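Local atomic coordinates of peroxinectin A (Dictyostelium discoideum, PDB entry 6ERC), a protein that uses a haem group and hydrogen peroxide to oxidise phenolic donors to radicals, and also oxidises iodide and thiocyanate. Residues Tyr103-Pro106 with Ala107-Asn111; Tyr427-Val430 with Asp431-Asp434; Ala491-Ile494 with Lys495-Ser499; Leu228-His231 with Asn232-Ala235; Asp134-Gly137 with Lys138-Gln142. All blocks are in the same frame, centred on the assembly; numbering follows the deposited sequence.

Contact 1: Tyr103-Pro106 with Ala107-Asn111; sequences YFDP and ACIGN. With NAG (2-acetamido-2-deoxy-beta-D-glucopyranose), chain D.
Asp105 and the residues following it close a type I beta turn that runs to Cys108 and carries two hydrogen bonds. Cys108 N returns to Asp105 O (3.1 Å), the bond that shuts the turn. The second is made by a side chain. With CG anti to the backbone N (chi1 -174°), the Asp105 carboxylate lies along the path of the chain beyond the turn, and Ile109 N donates to its OD1 at 2.8 Å, on the syn lone pair. The N-H is bent away from that oxygen (138°). One residue therefore holds the chain at two successive amides, through its carbonyl and through its carboxylate.

Ile109 CB also lies against the carboxylate, 3.7 Å from Asp105 OD1, and Pro106 is exposed at the surface of the turn. Covalent links are more prominent. Cys108 forms a disulfide with Cys100, whose backbone N also donates to Asp105 OD2, and Asn111 ND2 is joined to C1 of an N-acetylglucosamine (1.5 Å), the start of an N-linked glycan. The segment belongs to the surface loop between strands 91-96 and 113-124, while Tyr103 and Phe104 at its beginning rest on Arg49 of helix 48-56.

Contact 2: Tyr427-Val430 with Asp431-Asp434; sequences YKSV and DDID
The chain from Tyr427 to Asp434 folds back through a short 3-10 turn, in which Asp432 N bonds to Ser429 O (3.1 Å) and Ile433 N to Val430 O, each three residues back. Ser429 sits just before this turn and points its hydroxyl into it: OG, anti to the backbone N (chi1 175°), accepts from Asp431 N at 3.2 Å, which makes an ST turn. The CB of the same serine touches Asp432 OD2 (3.2 Å), and the aliphatic part of Lys428 passes the same oxygen, its NZ remaining beyond salt-bridge range.

This reversal joins the end of helix 417-426 to the start of helix 435-441, and Tyr427 spans it from one end to the other. Its ring lies flat over the backbone of Ile433, whose CA is 3.6 Å from the ring centroid and 8° off the normal, a CH-pi contact. Ile433 CG1 reaches CD2 of the ring at 3.8 Å. At the far end Tyr427 OH donates to Asp434 OD2 (3.1 Å) on the anti side of the carboxylate, and weakly accepts from Asp434 N. Asp434 OD2 also forms a salt bridge with Arg388, so two donors steady it, while Asp431 OD1 is hydrogen-bonded to Asn396 of helix 395-401. A water donates to both Val430 O (2.7 Å) and Ile433 O, while Ile433 and Val430 press together against Trp410 of helix 410-413.

Contact 3: Ala491-Ile494 with Lys495-Ser499; sequences AEVI and KRTTS
Lys495 stretches obliquely across the carboxylate of Glu492, its CD 3.5 Å from OE1 and its NZ in a salt bridge with OE2 (3.1 Å). The ammonium group comes from above the carboxylate plane, 46° out of it. Glu492 folds back at chi2 (-61°) to bring its acid group beside the fully extended lysine, one turn further along.

Both residues belong to the short helix 490-497, where i to i-4 bonding still holds at Lys495 N to Ala491 O and Arg496 N to Glu492 O (2.9 Å). The pattern then changes: Thr497 N bonds to Ile494 O and only weakly to Val493 O. Threonine hydroxyls add to the bonds on these last carbonyls. Thr497 OG1, placed between the backbone N and the carbonyl carbon (chi1 56°), donates to Val493 O at 2.6 Å. Thr498 OG1 turns likewise to Ile494 O, although that modelled distance is suspiciously short.

Arg496 leaves the helix with bends at chi2 and chi3, and Val493 CG2 covers one face of its guanidinium, 4.0 Å above the plane and toward the rim. Its NH1 is held by Glu486 O. Ile494 and Thr498, CG2 to CG2, face Leu226 of helix 218-241.

Contact 4: Leu228-His231 with Asn232-Ala235; sequences LRDH and NRLA
Arg233 grips Asp230 side-on with two nitrogens, NH2 (3.0 Å) and NE (3.2 Å), both directed at the single oxygen OD1. That oxygen lies in the guanidinium plane, whereas the two donors approach it from the same face of the carboxylate, one on its syn and one on its anti side, with the planes 35° apart. The two side chains lie side by side, pointing the same way, and a bend at chi3 (61°) turns the arginine's edge to the acid. The other oxygen, OD2, is bound by Arg496, and Arg233 NH1 by Glu486; the buried carboxylate thus lies between two arginines, which would probably favour its ionised form.

The pair belongs to the long helix 218-241, whose regular i to i-4 bonds include Asn232 N to Leu228 O (3.0 Å) and Ala235 N to His231 O (2.9 Å). Elsewhere around the helix, His231 ND1 donates almost straight (167°) to Asn232 OD1 at 3.3 Å, in the plane of the imidazole. Asn232 OD1 accepts from Met174 N as well, which ties the helix to a neighbouring loop.

Leu234 CG settles 3.4 Å from Asp230 O, and outward from there Leu234, His231 and Ala235 pack on Cys257 and Ser254 of helix 247-275.

Contact 5: Asp134-Gly137 with Lys138-Gln142; sequences DEDG and KCYEQ
Tyr140 points its ring at two aspartates of the turn before it, meeting both at its edge. Asp136 adopts a first torsion of 67°, with CG between the backbone N and the carbonyl carbon, which brings the carboxylate to the tyrosine from the opposite direction. Tyr140 OH donates to OD1 at 3.2 Å on the syn side, 35° out of the carboxylate plane, and OD2 lies 3.2 Å from CE1. Asp134 has CG anti to the backbone N (chi1 -162°) and crosses the ring obliquely, CB 3.8 Å from CD1, its carboxylate plane nearly perpendicular to the ring. Asp134 OD2 and Asp136 OD2 are only 2.6 Å apart, close enough that one acid probably holds a proton and donates it.

Asp134 to Gly137 form a type I beta turn, closed by Gly137 N to Asp134 O (2.9 Å), in the loop between antiparallel strands 113-124 and 139-144. Gly137 leaves the turn with positive phi, where a CB would be jammed against Asp136 O. Lys138 extends past Asp136 with its CG 3.4 Å from OD1. Cys139 is fixed by a disulfide to Cys126. Lys37 makes a cation-pi contact with Tyr140, and its backbone N donates to Asp134 OD1.

Overall arrangement
Along the chain the order is contact 1, contact 5, contact 4, contact 2, contact 3, all within the animal haem peroxidase domain. Contacts 1 and 5 belong to loops that join strands of the same four-stranded antiparallel sheet, yet their centres are 34 Å apart. Contact 2 links helices 417-426 and 435-441, its centre about 25 Å from that of contact 5. These three lie opposite contacts 3 and 4 across the chain's centre. Only contacts 3 and 4, centres about 12 Å apart, form a direct interface: a salt bridge, Arg496 NH2 to Asp230 OD2 (2.9 Å), and a probable hydrogen bond from Arg229 NH1 to Thr497 O join helix 490-497 to the long helix 218-241. The others are separate local turns.

Contact 1: Tyr103-Pro106 with Ala107-Asn111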
loop_
_atom_site.group_PDB
_atom_site.type_symbol
_atom_site.label_atom_id
_atom_site.label_comp_id
_atom_site.label_asym_id
_atom_site.label_seq_id
_atom_site.Cartn_x
_atom_site.Cartn_y
_atom_site.Cartn_z
ATOM N N TYR A 103 14.993 5.986 -22.222
ATOM C CA TYR A 103 15.152 5.020 -21.143
ATOM C C TYR A 103 14.822 3.592 -21.554
ATOM O O TYR A 103 15.329 2.656 -20.924
ATOM C CB TYR A 103 14.272 5.408 -19.946
ATOM C CG TYR A 103 14.625 6.754 -19.353
ATOM C CD1 TYR A 103 14.055 7.923 -19.843
ATOM C CD2 TYR A 103 15.534 6.856 -18.310
ATOM C CE1 TYR A 103 14.380 9.155 -19.307
ATOM C CE2 TYR A 103 15.863 8.081 -17.769
ATOM C CZ TYR A 103 15.285 9.226 -18.270
ATOM O OH TYR A 103 15.614 10.447 -17.732
ATOM N N PHE A 104 13.997 3.395 -22.587
ATOM C CA PHE A 104 13.577 2.051 -22.961
ATOM C C PHE A 104 13.615 1.798 -24.465
ATOM O O PHE A 104 13.166 0.731 -24.904
ATOM C CB PHE A 104 12.165 1.775 -22.430
ATOM C CG PHE A 104 12.047 1.882 -20.935
ATOM C CD1 PHE A 104 12.577 0.901 -20.113
ATOM C CD2 PHE A 104 11.405 2.962 -20.352
ATOM C CE1 PHE A 104 12.470 0.995 -18.737
ATOM C CE2 PHE A 104 11.297 3.063 -18.976
ATOM C CZ PHE A 104 11.829 2.076 -18.167
ATOM N N ASP A 105 14.132 2.728 -25.269
ATOM C CA ASP A 105 14.214 2.509 -26.709
ATOM C C ASP A 105 15.118 3.547 -27.363
ATOM O O ASP A 105 14.692 4.250 -28.289
ATOM C CB ASP A 105 12.819 2.552 -27.334
ATOM C CG ASP A 105 12.831 2.186 -28.805
ATOM O OD1 ASP A 105 13.729 1.425 -29.220
ATOM O OD2 ASP A 105 11.954 2.674 -29.549
ATOM N N PRO A 106 16.371 3.673 -26.922
ATOM C CA PRO A 106 17.245 4.691 -27.521
ATOM C C PRO A 106 17.592 4.407 -28.970
ATOM O O PRO A 106 17.858 5.350 -29.727
ATOM C CB PRO A 106 18.488 4.655 -26.619
ATOM C CG PRO A 106 18.496 3.276 -26.054
ATOM C CD PRO A 106 17.058 2.893 -25.879
ATOM N N ALA A 107 17.598 3.140 -29.383
ATOM C CA ALA A 107 17.879 2.781 -30.766
ATOM C C ALA A 107 16.706 3.053 -31.697
ATOM O O ALA A 107 16.813 2.779 -32.895
ATOM C CB ALA A 107 18.266 1.304 -30.862
ATOM N N CYS A 108 15.593 3.565 -31.175
ATOM C CA CYS A 108 14.459 3.974 -32.001
ATOM C C CYS A 108 13.838 2.789 -32.740
ATOM O O CYS A 108 13.448 2.894 -33.905
ATOM C CB CYS A 108 14.869 5.068 -32.986
ATOM S SG CYS A 108 15.292 6.649 -32.214
ATOM N N ILE A 109 13.734 1.652 -32.059
ATOM C CA ILE A 109 12.962 0.518 -32.553
ATOM C C ILE A 109 11.568 0.640 -31.948
ATOM O O ILE A 109 11.386 0.452 -30.744
ATOM C CB ILE A 109 13.616 -0.820 -32.188
ATOM C CG1 ILE A 109 15.087 -0.835 -32.619
ATOM C CG2 ILE A 109 12.856 -1.967 -32.846
ATOM C CD1 ILE A 109 15.864 -2.044 -32.130
ATOM N N GLY A 110 10.580 0.958 -32.781
ATOM C CA GLY A 110 9.258 1.285 -32.279
ATOM C C GLY A 110 8.395 0.106 -31.876
ATOM O O GLY A 110 7.167 0.214 -31.884
ATOM N N ASN A 111 9.010 -1.022 -31.518
ATOM C CA ASN A 111 8.271 -2.188 -31.046
ATOM C C ASN A 111 8.607 -2.557 -29.605
ATOM O O ASN A 111 8.200 -3.629 -29.143
ATOM C CB ASN A 111 8.527 -3.386 -31.965
ATOM C CG ASN A 111 9.957 -3.897 -31.885
ATOM O OD1 ASN A 111 10.760 -3.428 -31.076
ATOM N ND2 ASN A 111 10.279 -4.876 -32.724
HETATM C C1 NAG D . 9.584 -5.726 -33.674
HETATM C C2 NAG D . 10.131 -5.123 -34.971
HETATM C C3 NAG D . 11.076 -6.105 -35.652
HETATM C C4 NAG D . 11.900 -6.836 -34.604
HETATM C C5 NAG D . 10.985 -7.725 -33.771
HETATM C C6 NAG D . 11.442 -7.868 -32.337
HETATM C C7 NAG D . 8.983 -3.629 -36.577
HETATM C C8 NAG D . 10.133 -2.678 -36.418
HETATM N N2 NAG D . 9.041 -4.762 -35.866
HETATM O O3 NAG D . 11.925 -5.398 -36.549
HETATM O O4 NAG D . 12.894 -7.642 -35.229
HETATM O O5 NAG D . 9.660 -7.171 -33.731
HETATM O O6 NAG D . 12.450 -8.862 -32.211
HETATM O O7 NAG D . 8.038 -3.382 -37.319
#

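Contact 2: Tyr427-Val430 with Asp431-Asp434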
loop_
_atom_site.group_PDB
_atom_site.type_symbol
_atom_site.label_atom_id
_atom_site.label_comp_id
_atom_site.label_asym_id
_atom_site.label_seq_id
_atom_site.Cartn_x
_atom_site.Cartn_y
_atom_site.Cartn_z
ATOM N N TYR A 427 -3.037 16.213 -22.270
ATOM C CA TYR A 427 -4.436 16.086 -22.642
ATOM C C TYR A 427 -4.887 17.331 -23.394
ATOM O O TYR A 427 -4.393 18.436 -23.152
ATOM C CB TYR A 427 -5.321 15.888 -21.407
ATOM C CG TYR A 427 -4.854 14.783 -20.493
ATOM C CD1 TYR A 427 -5.220 13.466 -20.724
ATOM C CD2 TYR A 427 -4.051 15.059 -19.399
ATOM C CE1 TYR A 427 -4.796 12.453 -19.890
ATOM C CE2 TYR A 427 -3.623 14.055 -18.559
ATOM C CZ TYR A 427 -3.998 12.754 -18.807
ATOM O OH TYR A 427 -3.572 11.750 -17.972
ATOM N N LYS A 428 -5.836 17.143 -24.309
ATOM C CA LYS A 428 -6.400 18.268 -25.040
ATOM C C LYS A 428 -7.612 18.870 -24.344
ATOM O O LYS A 428 -7.959 20.022 -24.621
ATOM C CB LYS A 428 -6.777 17.841 -26.466
ATOM C CG LYS A 428 -7.931 16.858 -26.554
ATOM C CD LYS A 428 -8.025 16.256 -27.951
ATOM C CE LYS A 428 -9.256 15.371 -28.105
ATOM N NZ LYS A 428 -10.521 16.161 -28.122
ATOM N N SER A 429 -8.248 18.127 -23.441
ATOM C CA SER A 429 -9.381 18.628 -22.678
ATOM C C SER A 429 -9.243 18.199 -21.225
ATOM O O SER A 429 -8.603 17.190 -20.919
ATOM C CB SER A 429 -10.711 18.117 -23.246
ATOM O OG SER A 429 -11.799 18.521 -22.435
ATOM N N VAL A 430 -9.849 18.979 -20.327
ATOM C CA VAL A 430 -9.871 18.594 -18.919
ATOM C C VAL A 430 -10.665 17.308 -18.738
ATOM O O VAL A 430 -10.319 16.460 -17.907
ATOM C CB VAL A 430 -10.435 19.733 -18.046
ATOM C CG1 VAL A 430 -9.526 20.951 -18.099
ATOM C CG2 VAL A 430 -11.859 20.093 -18.459
ATOM N N ASP A 431 -11.731 17.137 -19.518
ATOM C CA ASP A 431 -12.538 15.925 -19.445
ATOM C C ASP A 431 -11.829 14.705 -20.024
ATOM O O ASP A 431 -12.419 13.619 -20.034
ATOM C CB ASP A 431 -13.868 16.147 -20.164
ATOM C CG ASP A 431 -14.751 17.160 -19.455
ATOM O OD1 ASP A 431 -15.141 16.902 -18.297
ATOM O OD2 ASP A 431 -15.048 18.218 -20.052
ATOM N N ASP A 432 -10.598 14.857 -20.515
ATOM C CA ASP A 432 -9.777 13.734 -20.946
ATOM C C ASP A 432 -8.724 13.349 -19.918
ATOM O O ASP A 432 -8.017 12.356 -20.117
ATOM C CB ASP A 432 -9.082 14.060 -22.274
ATOM C CG ASP A 432 -10.054 14.447 -23.365
ATOM O OD1 ASP A 432 -11.205 13.964 -23.339
ATOM O OD2 ASP A 432 -9.663 15.235 -24.252
ATOM N N ILE A 433 -8.597 14.109 -18.829
ATOM C CA ILE A 433 -7.558 13.846 -17.843
ATOM C C ILE A 433 -7.844 12.531 -17.132
ATOM O O ILE A 433 -8.985 12.244 -16.749
ATOM C CB ILE A 433 -7.464 15.009 -16.839
ATOM C CG1 ILE A 433 -7.169 16.325 -17.569
ATOM C CG2 ILE A 433 -6.380 14.736 -15.815
ATOM C CD1 ILE A 433 -7.255 17.557 -16.687
ATOM N N ASP A 434 -6.803 11.720 -16.955
ATOM C CA ASP A 434 -6.916 10.521 -16.135
ATOM C C ASP A 434 -7.130 10.907 -14.675
ATOM O O ASP A 434 -6.439 11.784 -14.149
ATOM C CB ASP A 434 -5.658 9.662 -16.270
ATOM C CG ASP A 434 -5.675 8.786 -17.506
ATOM O OD1 ASP A 434 -6.617 7.980 -17.645
ATOM O OD2 ASP A 434 -4.749 8.901 -18.336
HETATM O O HOH W 1 -11.261 14.134 -17.009
#

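Contact 3: Ala491-Ile494 with Lys495-Ser499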
loop_
_atom_site.group_PDB
_atom_site.type_symbol
_atom_site.label_atom_id
_atom_site.label_comp_id
_atom_site.label_asym_id
_atom_site.label_seq_id
_atom_site.Cartn_x
_atom_site.Cartn_y
_atom_site.Cartn_z
ATOM N N ALA A 491 5.768 5.548 17.928
ATOM C CA ALA A 491 7.095 5.897 18.424
ATOM C C ALA A 491 7.501 5.012 19.593
ATOM O O ALA A 491 8.668 4.617 19.706
ATOM C CB ALA A 491 7.132 7.368 18.837
ATOM N N GLU A 492 6.554 4.693 20.477
ATOM C CA GLU A 492 6.870 3.865 21.635
ATOM C C GLU A 492 7.028 2.396 21.266
ATOM O O GLU A 492 7.808 1.683 21.908
ATOM C CB GLU A 492 5.792 4.032 22.709
ATOM C CG GLU A 492 5.877 5.354 23.461
ATOM C CD GLU A 492 7.191 5.517 24.208
ATOM O OE1 GLU A 492 7.822 4.488 24.536
ATOM O OE2 GLU A 492 7.596 6.672 24.460
ATOM N N VAL A 493 6.310 1.922 20.248
ATOM C CA VAL A 493 6.546 0.570 19.756
ATOM C C VAL A 493 7.977 0.442 19.248
ATOM O O VAL A 493 8.628 -0.594 19.432
ATOM C CB VAL A 493 5.524 0.209 18.662
ATOM C CG1 VAL A 493 5.804 -1.180 18.110
ATOM C CG2 VAL A 493 4.104 0.288 19.206
ATOM N N ILE A 494 8.488 1.494 18.603
ATOM C CA ILE A 494 9.860 1.475 18.101
ATOM C C ILE A 494 10.837 1.303 19.255
ATOM O O ILE A 494 11.754 0.476 19.202
ATOM C CB ILE A 494 10.153 2.756 17.294
ATOM C CG1 ILE A 494 9.362 2.749 15.986
ATOM C CG2 ILE A 494 11.642 2.887 16.990
ATOM C CD1 ILE A 494 9.280 4.102 15.303
ATOM N N LYS A 495 10.655 2.088 20.317
ATOM C CA LYS A 495 11.545 2.001 21.471
ATOM C C LYS A 495 11.470 0.622 22.115
ATOM O O LYS A 495 12.497 0.027 22.459
ATOM C CB LYS A 495 11.183 3.085 22.482
ATOM C CG LYS A 495 11.321 4.503 21.955
ATOM C CD LYS A 495 10.730 5.505 22.937
ATOM C CE LYS A 495 10.808 6.931 22.416
ATOM N NZ LYS A 495 10.235 7.899 23.390
ATOM N N ARG A 496 10.255 0.100 22.290
ATOM C CA ARG A 496 10.082 -1.217 22.894
ATOM C C ARG A 496 10.806 -2.306 22.117
ATOM O O ARG A 496 11.229 -3.309 22.705
ATOM C CB ARG A 496 8.593 -1.553 22.985
ATOM C CG ARG A 496 7.953 -1.174 24.300
ATOM C CD ARG A 496 6.495 -0.763 24.145
ATOM N NE ARG A 496 5.752 -1.584 23.190
ATOM C CZ ARG A 496 4.425 -1.610 23.111
ATOM N NH1 ARG A 496 3.691 -0.877 23.940
ATOM N NH2 ARG A 496 3.826 -2.377 22.211
ATOM N N THR A 497 10.960 -2.136 20.805
ATOM C CA THR A 497 11.403 -3.213 19.929
ATOM C C THR A 497 12.800 -2.994 19.362
ATOM O O THR A 497 13.247 -3.793 18.535
ATOM C CB THR A 497 10.410 -3.388 18.782
ATOM O OG1 THR A 497 10.266 -2.144 18.088
ATOM C CG2 THR A 497 9.053 -3.827 19.307
ATOM N N THR A 498 13.503 -1.948 19.784
ATOM C CA THR A 498 14.808 -1.624 19.230
ATOM C C THR A 498 15.842 -1.509 20.340
ATOM O O THR A 498 15.512 -1.338 21.516
ATOM C CB THR A 498 14.772 -0.315 18.431
ATOM O OG1 THR A 498 14.211 0.727 19.238
ATOM C CG2 THR A 498 13.945 -0.488 17.173
ATOM N N SER A 499 17.106 -1.598 19.940
ATOM C CA SER A 499 18.240 -1.510 20.850
ATOM C C SER A 499 18.979 -0.202 20.601
ATOM O O SER A 499 19.461 0.040 19.489
ATOM C CB SER A 499 19.179 -2.701 20.657
ATOM O OG SER A 499 20.373 -2.537 21.402
#

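Contact 4: Leu228-His231 with Asn232-Ala235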
loop_
_atom_site.group_PDB
_atom_site.type_symbol
_atom_site.label_atom_id
_atom_site.label_comp_id
_atom_site.label_asym_id
_atom_site.label_seq_id
_atom_site.Cartn_x
_atom_site.Cartn_y
_atom_site.Cartn_z
ATOM N N LEU A 228 6.858 -8.000 14.604
ATOM C CA LEU A 228 7.135 -9.377 14.985
ATOM C C LEU A 228 7.807 -9.435 16.352
ATOM O O LEU A 228 7.439 -10.260 17.198
ATOM C CB LEU A 228 8.011 -10.047 13.928
ATOM C CG LEU A 228 7.375 -10.359 12.572
ATOM C CD1 LEU A 228 8.442 -10.818 11.592
ATOM C CD2 LEU A 228 6.288 -11.409 12.697
ATOM N N ARG A 229 8.790 -8.563 16.586
ATOM C CA ARG A 229 9.408 -8.475 17.905
ATOM C C ARG A 229 8.369 -8.140 18.966
ATOM O O ARG A 229 8.307 -8.783 20.021
ATOM C CB ARG A 229 10.514 -7.422 17.893
ATOM C CG ARG A 229 11.716 -7.783 17.046
ATOM C CD ARG A 229 12.722 -6.647 17.030
ATOM N NE ARG A 229 13.891 -6.958 16.219
ATOM C CZ ARG A 229 14.916 -6.134 16.037
ATOM N NH1 ARG A 229 14.920 -4.938 16.610
ATOM N NH2 ARG A 229 15.939 -6.504 15.279
ATOM N N ASP A 230 7.543 -7.126 18.701
ATOM C CA ASP A 230 6.496 -6.752 19.643
ATOM C C ASP A 230 5.518 -7.896 19.866
ATOM O O ASP A 230 4.954 -8.029 20.957
ATOM C CB ASP A 230 5.763 -5.510 19.135
ATOM C CG ASP A 230 5.079 -4.736 20.245
ATOM O OD1 ASP A 230 5.755 -4.407 21.241
ATOM O OD2 ASP A 230 3.872 -4.436 20.114
ATOM N N HIS A 231 5.307 -8.734 18.848
ATOM C CA HIS A 231 4.429 -9.887 19.010
ATOM C C HIS A 231 5.040 -10.907 19.963
ATOM O O HIS A 231 4.401 -11.326 20.934
ATOM C CB HIS A 231 4.146 -10.527 17.650
ATOM C CG HIS A 231 3.346 -11.789 17.738
ATOM N ND1 HIS A 231 3.917 -13.018 17.985
ATOM C CD2 HIS A 231 2.015 -12.009 17.622
ATOM C CE1 HIS A 231 2.974 -13.942 18.013
ATOM N NE2 HIS A 231 1.810 -13.357 17.795
ATOM N N ASN A 232 6.278 -11.325 19.693
ATOM C CA ASN A 232 6.928 -12.301 20.558
ATOM C C ASN A 232 7.131 -11.752 21.962
ATOM O O ASN A 232 7.159 -12.520 22.930
ATOM C CB ASN A 232 8.263 -12.730 19.952
ATOM C CG ASN A 232 8.092 -13.625 18.743
ATOM O OD1 ASN A 232 6.986 -14.077 18.441
ATOM N ND2 ASN A 232 9.188 -13.899 18.051
ATOM N N ARG A 233 7.272 -10.434 22.096
ATOM C CA ARG A 233 7.370 -9.834 23.419
ATOM C C ARG A 233 6.074 -10.032 24.199
ATOM O O ARG A 233 6.092 -10.436 25.368
ATOM C CB ARG A 233 7.709 -8.350 23.289
ATOM C CG ARG A 233 8.108 -7.678 24.589
ATOM C CD ARG A 233 8.348 -6.195 24.385
ATOM N NE ARG A 233 7.141 -5.518 23.917
ATOM C CZ ARG A 233 6.149 -5.119 24.708
ATOM N NH1 ARG A 233 6.212 -5.322 26.017
ATOM N NH2 ARG A 233 5.089 -4.516 24.189
ATOM N N LEU A 234 4.933 -9.764 23.559
ATOM C CA LEU A 234 3.650 -9.953 24.227
ATOM C C LEU A 234 3.362 -11.425 24.493
ATOM O O LEU A 234 2.732 -11.758 25.502
ATOM C CB LEU A 234 2.525 -9.341 23.392
ATOM C CG LEU A 234 2.502 -7.817 23.270
ATOM C CD1 LEU A 234 1.371 -7.388 22.358
ATOM C CD2 LEU A 234 2.358 -7.148 24.623
ATOM N N ALA A 235 3.804 -12.317 23.605
ATOM C CA ALA A 235 3.577 -13.742 23.824
ATOM C C ALA A 235 4.284 -14.223 25.085
ATOM O O ALA A 235 3.732 -15.023 25.848
ATOM C CB ALA A 235 4.048 -14.540 22.608
#

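Contact 5: Asp134-Gly137 with Lys138-Gln142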
loop_
_atom_site.group_PDB
_atom_site.type_symbol
_atom_site.label_atom_id
_atom_site.label_comp_id
_atom_site.label_asym_id
_atom_site.label_seq_id
_atom_site.Cartn_x
_atom_site.Cartn_y
_atom_site.Cartn_z
ATOM N N ASP A 134 -19.358 -4.834 -20.493
ATOM C CA ASP A 134 -18.139 -4.908 -21.275
ATOM C C ASP A 134 -18.474 -4.987 -22.764
ATOM O O ASP A 134 -19.617 -5.207 -23.169
ATOM C CB ASP A 134 -17.307 -6.119 -20.853
ATOM C CG ASP A 134 -15.865 -6.023 -21.307
ATOM O OD1 ASP A 134 -15.084 -5.310 -20.642
ATOM O OD2 ASP A 134 -15.514 -6.655 -22.327
ATOM N N GLU A 135 -17.442 -4.815 -23.585
ATOM C CA GLU A 135 -17.627 -4.809 -25.028
ATOM C C GLU A 135 -17.972 -6.188 -25.576
ATOM O O GLU A 135 -18.422 -6.283 -26.722
ATOM C CB GLU A 135 -16.367 -4.251 -25.688
ATOM C CG GLU A 135 -15.808 -3.041 -24.929
ATOM C CD GLU A 135 -14.737 -2.285 -25.681
ATOM O OE1 GLU A 135 -14.645 -2.435 -26.918
ATOM O OE2 GLU A 135 -13.987 -1.532 -25.018
ATOM N N ASP A 136 -17.792 -7.249 -24.792
ATOM C CA ASP A 136 -18.238 -8.581 -25.175
ATOM C C ASP A 136 -19.644 -8.888 -24.679
ATOM O O ASP A 136 -20.114 -10.019 -24.843
ATOM C CB ASP A 136 -17.258 -9.640 -24.658
ATOM C CG ASP A 136 -17.244 -9.741 -23.141
ATOM O OD1 ASP A 136 -18.106 -10.448 -22.576
ATOM O OD2 ASP A 136 -16.366 -9.117 -22.511
ATOM N N GLY A 137 -20.324 -7.914 -24.080
ATOM C CA GLY A 137 -21.701 -8.084 -23.668
ATOM C C GLY A 137 -21.898 -8.582 -22.255
ATOM O O GLY A 137 -23.032 -8.909 -21.888
ATOM N N LYS A 138 -20.841 -8.649 -21.450
ATOM C CA LYS A 138 -20.934 -9.125 -20.078
ATOM C C LYS A 138 -20.316 -8.094 -19.146
ATOM O O LYS A 138 -19.664 -7.144 -19.581
ATOM C CB LYS A 138 -20.236 -10.481 -19.920
ATOM C CG LYS A 138 -20.785 -11.564 -20.840
ATOM C CD LYS A 138 -20.001 -12.865 -20.716
ATOM C CE LYS A 138 -20.436 -13.888 -21.760
ATOM N NZ LYS A 138 -19.674 -15.165 -21.643
ATOM N N CYS A 139 -20.526 -8.288 -17.850
ATOM C CA CYS A 139 -20.040 -7.362 -16.837
ATOM C C CYS A 139 -18.965 -8.025 -15.991
ATOM O O CYS A 139 -19.128 -9.163 -15.528
ATOM C CB CYS A 139 -21.188 -6.867 -15.954
ATOM S SG CYS A 139 -22.391 -5.861 -16.842
ATOM N N TYR A 140 -17.868 -7.298 -15.792
ATOM C CA TYR A 140 -16.723 -7.804 -15.040
ATOM C C TYR A 140 -16.329 -6.852 -13.930
ATOM O O TYR A 140 -16.541 -5.637 -14.012
ATOM C CB TYR A 140 -15.491 -8.032 -15.928
ATOM C CG TYR A 140 -15.745 -9.015 -17.033
ATOM C CD1 TYR A 140 -16.039 -8.570 -18.303
ATOM C CD2 TYR A 140 -15.718 -10.390 -16.804
ATOM C CE1 TYR A 140 -16.286 -9.448 -19.330
ATOM C CE2 TYR A 140 -15.970 -11.278 -17.828
ATOM C CZ TYR A 140 -16.251 -10.809 -19.088
ATOM O OH TYR A 140 -16.496 -11.705 -20.104
ATOM N N GLU A 141 -15.724 -7.434 -12.905
ATOM C CA GLU A 141 -15.183 -6.676 -11.790
ATOM C C GLU A 141 -13.842 -7.254 -11.377
ATOM O O GLU A 141 -13.633 -8.471 -11.445
ATOM C CB GLU A 141 -16.164 -6.687 -10.603
ATOM C CG GLU A 141 -15.761 -5.798 -9.431
ATOM C CD GLU A 141 -15.369 -4.388 -9.863
ATOM O OE1 GLU A 141 -14.170 -4.160 -10.135
ATOM O OE2 GLU A 141 -16.255 -3.510 -9.931
ATOM N N GLN A 142 -12.922 -6.368 -10.997
ATOM C CA GLN A 142 -11.605 -6.822 -10.587
ATOM C C GLN A 142 -11.660 -7.493 -9.217
ATOM O O GLN A 142 -12.529 -7.206 -8.384
ATOM C CB GLN A 142 -10.603 -5.660 -10.565
ATOM C CG GLN A 142 -10.015 -5.299 -11.930
ATOM C CD GLN A 142 -10.998 -4.567 -12.826
ATOM O OE1 GLN A 142 -11.758 -3.714 -12.369
ATOM N NE2 GLN A 142 -10.986 -4.899 -14.110
#